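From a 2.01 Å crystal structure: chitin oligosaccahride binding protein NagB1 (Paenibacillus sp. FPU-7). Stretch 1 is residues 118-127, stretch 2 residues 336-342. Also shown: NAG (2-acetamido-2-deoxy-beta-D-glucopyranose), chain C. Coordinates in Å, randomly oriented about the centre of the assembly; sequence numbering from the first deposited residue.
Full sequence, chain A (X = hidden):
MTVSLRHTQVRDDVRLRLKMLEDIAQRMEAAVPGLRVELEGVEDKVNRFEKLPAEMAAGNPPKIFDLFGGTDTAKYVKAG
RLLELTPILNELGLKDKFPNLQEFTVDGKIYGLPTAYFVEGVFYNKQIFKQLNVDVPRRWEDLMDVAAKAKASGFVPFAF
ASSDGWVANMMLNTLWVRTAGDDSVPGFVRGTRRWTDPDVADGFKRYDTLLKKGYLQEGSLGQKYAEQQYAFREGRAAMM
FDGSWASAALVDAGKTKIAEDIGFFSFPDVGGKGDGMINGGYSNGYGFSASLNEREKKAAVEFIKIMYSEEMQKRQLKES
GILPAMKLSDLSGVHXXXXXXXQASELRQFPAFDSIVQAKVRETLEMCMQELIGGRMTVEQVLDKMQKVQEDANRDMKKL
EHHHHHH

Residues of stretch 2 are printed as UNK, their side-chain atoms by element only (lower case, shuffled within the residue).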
ATOM      1  N   PHE A 118      -1.227   6.746   2.680  1.00 19.48           N
ATOM      2  CA  PHE A 118      -0.305   5.719   3.151  1.00 18.69           C
ATOM      3  C   PHE A 118       1.122   6.239   3.071  1.00 19.61           C
ATOM      4  O   PHE A 118       1.431   7.098   2.244  1.00 17.93           O
ATOM      5  CB  PHE A 118      -0.457   4.403   2.332  1.00 20.35           C
ATOM      6  CG  PHE A 118       0.340   4.368   1.045  1.00 17.73           C
ATOM      7  CD1 PHE A 118       1.671   3.949   1.033  1.00 20.08           C
ATOM      8  CD2 PHE A 118      -0.247   4.740  -0.155  1.00 22.32           C
ATOM      9  CE1 PHE A 118       2.408   3.927  -0.162  1.00 17.98           C
ATOM     10  CE2 PHE A 118       0.470   4.725  -1.342  1.00 19.45           C
ATOM     11  CZ  PHE A 118       1.797   4.309  -1.349  1.00 19.55           C
ATOM     12  N   VAL A 119       1.982   5.739   3.969  1.00 16.25           N
ATOM     13  CA  VAL A 119       3.430   5.711   3.764  1.00 18.68           C
ATOM     14  C   VAL A 119       3.903   4.282   3.984  1.00 15.93           C
ATOM     15  O   VAL A 119       3.267   3.501   4.694  1.00 20.36           O
ATOM     16  CB  VAL A 119       4.232   6.674   4.693  1.00 20.86           C
ATOM     17  CG1 VAL A 119       4.066   8.114   4.278  1.00 18.81           C
ATOM     18  CG2 VAL A 119       3.844   6.484   6.157  1.00 18.17           C
ATOM     19  N   GLU A 120       5.028   3.937   3.366  1.00 18.15           N
ATOM     20  CA  GLU A 120       5.712   2.679   3.626  1.00 20.45           C
ATOM     21  C   GLU A 120       7.090   2.987   4.176  1.00 18.24           C
ATOM     22  O   GLU A 120       7.792   3.845   3.644  1.00 16.72           O
ATOM     23  CB  GLU A 120       5.843   1.839   2.360  1.00 19.56           C
ATOM     24  CG  GLU A 120       4.557   1.236   1.888  1.00 17.99           C
ATOM     25  CD  GLU A 120       4.736   0.364   0.662  1.00 18.61           C
ATOM     26  OE1 GLU A 120       5.885  -0.086   0.401  1.00 11.89           O
ATOM     27  OE2 GLU A 120       3.722   0.148  -0.041  1.00 18.58           O
ATOM     28  N   GLY A 121       7.470   2.298   5.239  1.00 16.13           N
ATOM     29  CA  GLY A 121       8.797   2.467   5.796  1.00 19.01           C
ATOM     30  C   GLY A 121       9.044   1.378   6.809  1.00 21.07           C
ATOM     31  O   GLY A 121       8.430   0.310   6.730  1.00 15.91           O
ATOM     32  N   VAL A 122       9.900   1.647   7.785  1.00 18.94           N
ATOM     33  CA  VAL A 122      10.391   0.628   8.697  1.00 16.21           C
ATOM     34  C   VAL A 122       9.717   0.831  10.041  1.00 19.23           C
ATOM     35  O   VAL A 122       9.942   1.847  10.711  1.00 17.70           O
ATOM     36  CB  VAL A 122      11.918   0.681   8.824  1.00 20.10           C
ATOM     37  CG1 VAL A 122      12.423  -0.471   9.679  1.00 17.33           C
ATOM     38  CG2 VAL A 122      12.552   0.669   7.430  1.00 15.72           C
ATOM     39  N   PHE A 123       8.875  -0.129  10.424  1.00 19.45           N
ATOM     40  CA  PHE A 123       8.467  -0.259  11.811  1.00 16.00           C
ATOM     41  C   PHE A 123       9.622  -0.823  12.625  1.00 19.76           C
ATOM     42  O   PHE A 123      10.370  -1.687  12.152  1.00 18.43           O
ATOM     43  CB  PHE A 123       7.246  -1.175  11.928  1.00 15.61           C
ATOM     44  CG  PHE A 123       5.974  -0.584  11.338  1.00 17.07           C
ATOM     45  CD1 PHE A 123       5.765  -0.596   9.967  1.00 14.69           C
ATOM     46  CD2 PHE A 123       4.996  -0.033  12.155  1.00 19.95           C
ATOM     47  CE1 PHE A 123       4.622  -0.063   9.409  1.00 18.76           C
ATOM     48  CE2 PHE A 123       3.833   0.502  11.600  1.00 20.14           C
ATOM     49  CZ  PHE A 123       3.656   0.471  10.222  1.00 17.01           C
ATOM     50  N   TYR A 124       9.772  -0.368  13.867  1.00 16.97           N
ATOM     51  CA  TYR A 124      10.835  -0.959  14.668  1.00 22.97           C
ATOM     52  C   TYR A 124      10.411  -1.070  16.124  1.00 25.60           C
ATOM     53  O   TYR A 124       9.465  -0.422  16.582  1.00 24.36           O
ATOM     54  CB  TYR A 124      12.149  -0.171  14.520  1.00 16.73           C
ATOM     55  CG  TYR A 124      12.200   1.149  15.260  1.00 24.14           C
ATOM     56  CD1 TYR A 124      11.433   2.254  14.836  1.00 21.11           C
ATOM     57  CD2 TYR A 124      13.040   1.306  16.363  1.00 23.42           C
ATOM     58  CE1 TYR A 124      11.493   3.458  15.513  1.00 18.45           C
ATOM     59  CE2 TYR A 124      13.110   2.506  17.043  1.00 23.15           C
ATOM     60  CZ  TYR A 124      12.340   3.573  16.619  1.00 26.25           C
ATOM     61  OH  TYR A 124      12.435   4.756  17.307  1.00 30.39           O
ATOM     62  N   ASN A 125      11.117  -1.934  16.845  1.00 22.63           N
ATOM     63  CA  ASN A 125      10.854  -2.184  18.253  1.00 28.32           C
ATOM     64  C   ASN A 125      11.862  -1.376  19.073  1.00 27.07           C
ATOM     65  O   ASN A 125      13.056  -1.696  19.100  1.00 27.58           O
ATOM     66  CB  ASN A 125      10.936  -3.681  18.545  1.00 19.87           C
ATOM     67  CG  ASN A 125      10.632  -4.016  19.990  1.00 29.04           C
ATOM     68  OD1 ASN A 125      10.905  -3.223  20.887  1.00 26.71           O
ATOM     69  ND2 ASN A 125      10.055  -5.204  20.222  1.00 23.26           N
ATOM     70  N   LYS A 126      11.364  -0.338  19.752  1.00 28.57           N
ATOM     71  CA  LYS A 126      12.221   0.539  20.550  1.00 25.42           C
ATOM     72  C   LYS A 126      12.914  -0.215  21.676  1.00 30.83           C
ATOM     73  O   LYS A 126      14.032   0.146  22.069  1.00 30.45           O
ATOM     74  CB  LYS A 126      11.386   1.689  21.127  1.00 28.31           C
ATOM     75  CG  LYS A 126      10.962   2.783  20.136  1.00 23.19           C
ATOM     76  CD  LYS A 126       9.774   3.569  20.713  1.00 31.44           C
ATOM     77  CE  LYS A 126       9.768   5.017  20.276  1.00 37.56           C
ATOM     78  NZ  LYS A 126       9.953   5.156  18.820  1.00 40.38           N
ATOM     79  N   GLN A 127      12.279  -1.263  22.213  1.00 29.93           N
ATOM     80  CA  GLN A 127      12.907  -2.010  23.301  1.00 23.03           C
ATOM     81  C   GLN A 127      13.993  -2.961  22.797  1.00 30.53           C
ATOM     82  O   GLN A 127      14.992  -3.178  23.502  1.00 22.69           O
ATOM     83  CB  GLN A 127      11.845  -2.767  24.107  1.00 26.86           C
ATOM     84  CG  GLN A 127      12.387  -3.884  25.007  1.00 34.09           C
ATOM     85  CD  GLN A 127      13.242  -3.382  26.175  1.00 45.33           C
ATOM     86  OE1 GLN A 127      12.992  -2.313  26.746  1.00 47.65           O
ATOM     87  NE2 GLN A 127      14.265  -4.159  26.529  1.00 40.91           N
ATOM     88  N   UNK A 336       2.183   7.220  19.525  1.00 43.75           N
ATOM     89  CA  UNK A 336       3.488   7.696  19.034  1.00 38.14           C
ATOM     90  C   UNK A 336       3.838   7.238  17.628  1.00 34.91           C
ATOM     91  O   UNK A 336       4.331   8.048  16.833  1.00 35.13           O
ATOM     92  c   UNK A 336       4.458   7.111  20.071  1.00 40.23           C
ATOM     93  c   UNK A 336       2.303   6.645  20.881  1.00 46.24           C
ATOM     94  c   UNK A 336       3.657   7.104  21.318  1.00 40.50           C
ATOM     95  N   UNK A 337       3.613   5.959  17.302  1.00 37.43           N
ATOM     96  CA  UNK A 337       3.951   5.461  15.970  1.00 35.43           C
ATOM     97  C   UNK A 337       3.237   6.278  14.915  1.00 30.27           C
ATOM     98  O   UNK A 337       3.742   6.444  13.799  1.00 27.87           O
ATOM     99  c   UNK A 337       4.383   3.362  14.656  1.00 26.56           C
ATOM    100  c   UNK A 337       2.112   3.763  15.629  1.00 28.80           C
ATOM    101  c   UNK A 337       3.613   3.963  15.824  1.00 32.42           C
ATOM    102  N   UNK A 338       2.070   6.830  15.258  1.00 34.61           N
ATOM    103  CA  UNK A 338       1.326   7.641  14.308  1.00 24.20           C
ATOM    104  C   UNK A 338       1.967   9.012  14.148  1.00 29.29           C
ATOM    105  O   UNK A 338       2.067   9.518  13.027  1.00 33.13           O
ATOM    106  c   UNK A 338      -0.797   6.365  14.853  1.00 29.41           C
ATOM    107  c   UNK A 338      -0.153   7.751  14.726  1.00 34.28           C
ATOM    108  c   UNK A 338      -0.922   8.600  13.716  1.00 33.42           C
ATOM    109  c   UNK A 338      -0.733   5.515  13.605  1.00 27.22           C
ATOM    110  N   UNK A 339       2.398   9.645  15.253  1.00 33.81           N
ATOM    111  CA  UNK A 339       3.162  10.885  15.111  1.00 39.47           C
ATOM    112  C   UNK A 339       4.387  10.626  14.251  1.00 39.51           C
ATOM    113  O   UNK A 339       4.697  11.393  13.327  1.00 38.19           O
ATOM    114  c   UNK A 339       1.211  15.194  18.230  1.00 61.70           C
ATOM    115  c   UNK A 339       2.590  13.739  16.760  1.00 59.84           C
ATOM    116  n   UNK A 339       1.122  16.218  19.085  1.00 64.57           N
ATOM    117  n   UNK A 339       2.383  14.834  17.721  1.00 63.29           N
ATOM    118  n   UNK A 339       0.145  14.448  17.988  1.00 64.59           N
ATOM    119  c   UNK A 339       2.755  12.321  17.366  1.00 51.01           C
ATOM    120  c   UNK A 339       3.651  11.454  16.454  1.00 39.57           C
ATOM    121  N   UNK A 340       5.104   9.542  14.563  1.00 40.02           N
ATOM    122  CA  UNK A 340       6.343   9.222  13.868  1.00 37.36           C
ATOM    123  C   UNK A 340       6.100   8.995  12.380  1.00 32.17           C
ATOM    124  O   UNK A 340       6.951   9.341  11.559  1.00 39.82           O
ATOM    125  o   UNK A 340       8.391   7.166  17.818  1.00 41.81           O
ATOM    126  c   UNK A 340       7.581   8.323  15.899  1.00 36.69           C
ATOM    127  o   UNK A 340       8.595   6.155  15.887  1.00 37.43           O
ATOM    128  c   UNK A 340       6.999   8.007  14.528  1.00 29.29           C
ATOM    129  c   UNK A 340       8.232   7.129  16.579  1.00 36.87           C
ATOM    130  N   UNK A 341       4.938   8.451  12.010  1.00 28.30           N
ATOM    131  CA  UNK A 341       4.600   8.312  10.593  1.00 31.48           C
ATOM    132  C   UNK A 341       4.253   9.649   9.946  1.00 37.15           C
ATOM    133  O   UNK A 341       4.639   9.898   8.801  1.00 36.53           O
ATOM    134  c   UNK A 341       3.431   7.354  10.426  1.00 35.15           C
ATOM    135  s   UNK A 341       2.256   4.975  10.646  1.00 40.50           S
ATOM    136  c   UNK A 341       2.929   3.434  10.255  1.00 28.04           C
ATOM    137  c   UNK A 341       3.790   5.916  10.574  1.00 28.15           C
ATOM    138  N   UNK A 342       3.476  10.496  10.632  1.00 36.52           N
ATOM    139  CA  UNK A 342       3.177  11.826  10.095  1.00 37.51           C
ATOM    140  C   UNK A 342       4.454  12.645   9.990  1.00 37.44           C
ATOM    141  O   UNK A 342       4.699  13.337   8.992  1.00 40.02           O
ATOM    142  c   UNK A 342       0.343  11.801   9.310  1.00 37.92           C
ATOM    143  c   UNK A 342       0.758  11.879  10.776  1.00 36.76           C
ATOM    144  c   UNK A 342       2.047  14.017  10.625  1.00 33.67           C
ATOM    145  c   UNK A 342       2.121  12.530  10.970  1.00 40.44           C
TER
HETATM  146  C1  NAG C   2      -1.345  -2.166  -0.847  1.00 18.97           C
HETATM  147  C2  NAG C   2      -1.200  -2.850  -2.203  1.00 16.84           C
HETATM  148  C3  NAG C   2       0.133  -2.481  -2.836  1.00 14.29           C
HETATM  149  C4  NAG C   2       0.261  -0.968  -2.926  1.00 14.29           C
HETATM  150  C5  NAG C   2       0.054  -0.337  -1.551  1.00 18.03           C
HETATM  151  C6  NAG C   2       0.070   1.175  -1.576  1.00 18.06           C
HETATM  152  C7  NAG C   2      -2.272  -4.976  -2.809  1.00 18.56           C
HETATM  153  C8  NAG C   2      -2.285  -6.449  -2.607  1.00 16.85           C
HETATM  154  N2  NAG C   2      -1.354  -4.294  -2.108  1.00 17.16           N
HETATM  155  O3  NAG C   2       0.205  -3.047  -4.135  1.00 17.15           O
HETATM  156  O4  NAG C   2       1.548  -0.604  -3.405  1.00 14.14           O
HETATM  157  O5  NAG C   2      -1.209  -0.737  -1.003  1.00 13.78           O
HETATM  158  O6  NAG C   2      -0.843   1.703  -2.530  1.00 19.21           O
HETATM  159  O7  NAG C   2      -3.054  -4.417  -3.586  1.00 17.90           O
HETATM  160  O   HOH W   1      11.718   6.855  16.232  1.00 34.44           O

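Position 336 carries three side-chain carbons, and one of them lies within bonding distance of the backbone N, so the chain closes into a five-membered ring. That closure identifies Pro336. Its CA-to-CB bond points toward stretch 1, but the ring makes no contact with it; its backbone O accepts from the N of position 340 at 2.8 Å, a helical i to i+4 bond.

Position 337 also has three carbons, here with the first bonded to the other two: a beta-branched fork and no ring closure, hence Val337. One arm meets the Phe123 ring obliquely, CG2 lying 4.2 Å from Phe123 CE2.

At position 338 four carbons fork at the first atom, and one arm is two carbons long, which defines Ile338. It is out of reach of stretch 1.

Position 339 holds three carbons, then a nitrogen, then a carbon bearing two more nitrogens. This guanidinium pattern is unique to Arg339. The side chain is exposed, lies out of reach of stretch 1, and touches a crystal neighbour.

Position 340 shows three carbons in line, the third carrying two oxygens. Three carbons rather than two separate a glutamate from an aspartate, and elements alone would also separate it from glutamine, whose amide carries a nitrogen. Glu340 is extended at chi2 (180°, t), and its OE2 accepts a hydrogen bond from Lys126 NZ at 2.7 Å, within a salt bridge. OE1 lies 4.0 Å from Tyr124 CE1.

Position 341 is an unbranched run of two carbons, a sulfur and a terminal carbon: Met341. With chi2 and chi3 both t, the chain reaches out so that CE sits 3.1 Å from Phe123 CZ, a tight approach, while CB lies 4.4 Å from Val119 CG2.

Position 342 repeats the four-carbon fork with one longer arm, giving Ile342. CA-to-CB points away from stretch 1, and the side chain makes no contact with it.

The contact joins a strand and a helix whose directions differ by 98°, with axes 10.2 Å apart at closest approach. Val337, Glu340 and Met341 follow the i, i+3, i+4 spacing that places side chains on one helical face. Val337 and Met341 pack on Phe123, and Met341 also on Val119. Beside this apolar patch, Lys126 NZ donates to both Glu340 OE2 and Tyr124 OH (2.9 Å). A water 2.5 Å from Tyr124 OH donates a weak bond to Glu340 OE1 (3.2 Å), completing a polar link between the stretches.

Stretch 2 336-342: PVIREMI
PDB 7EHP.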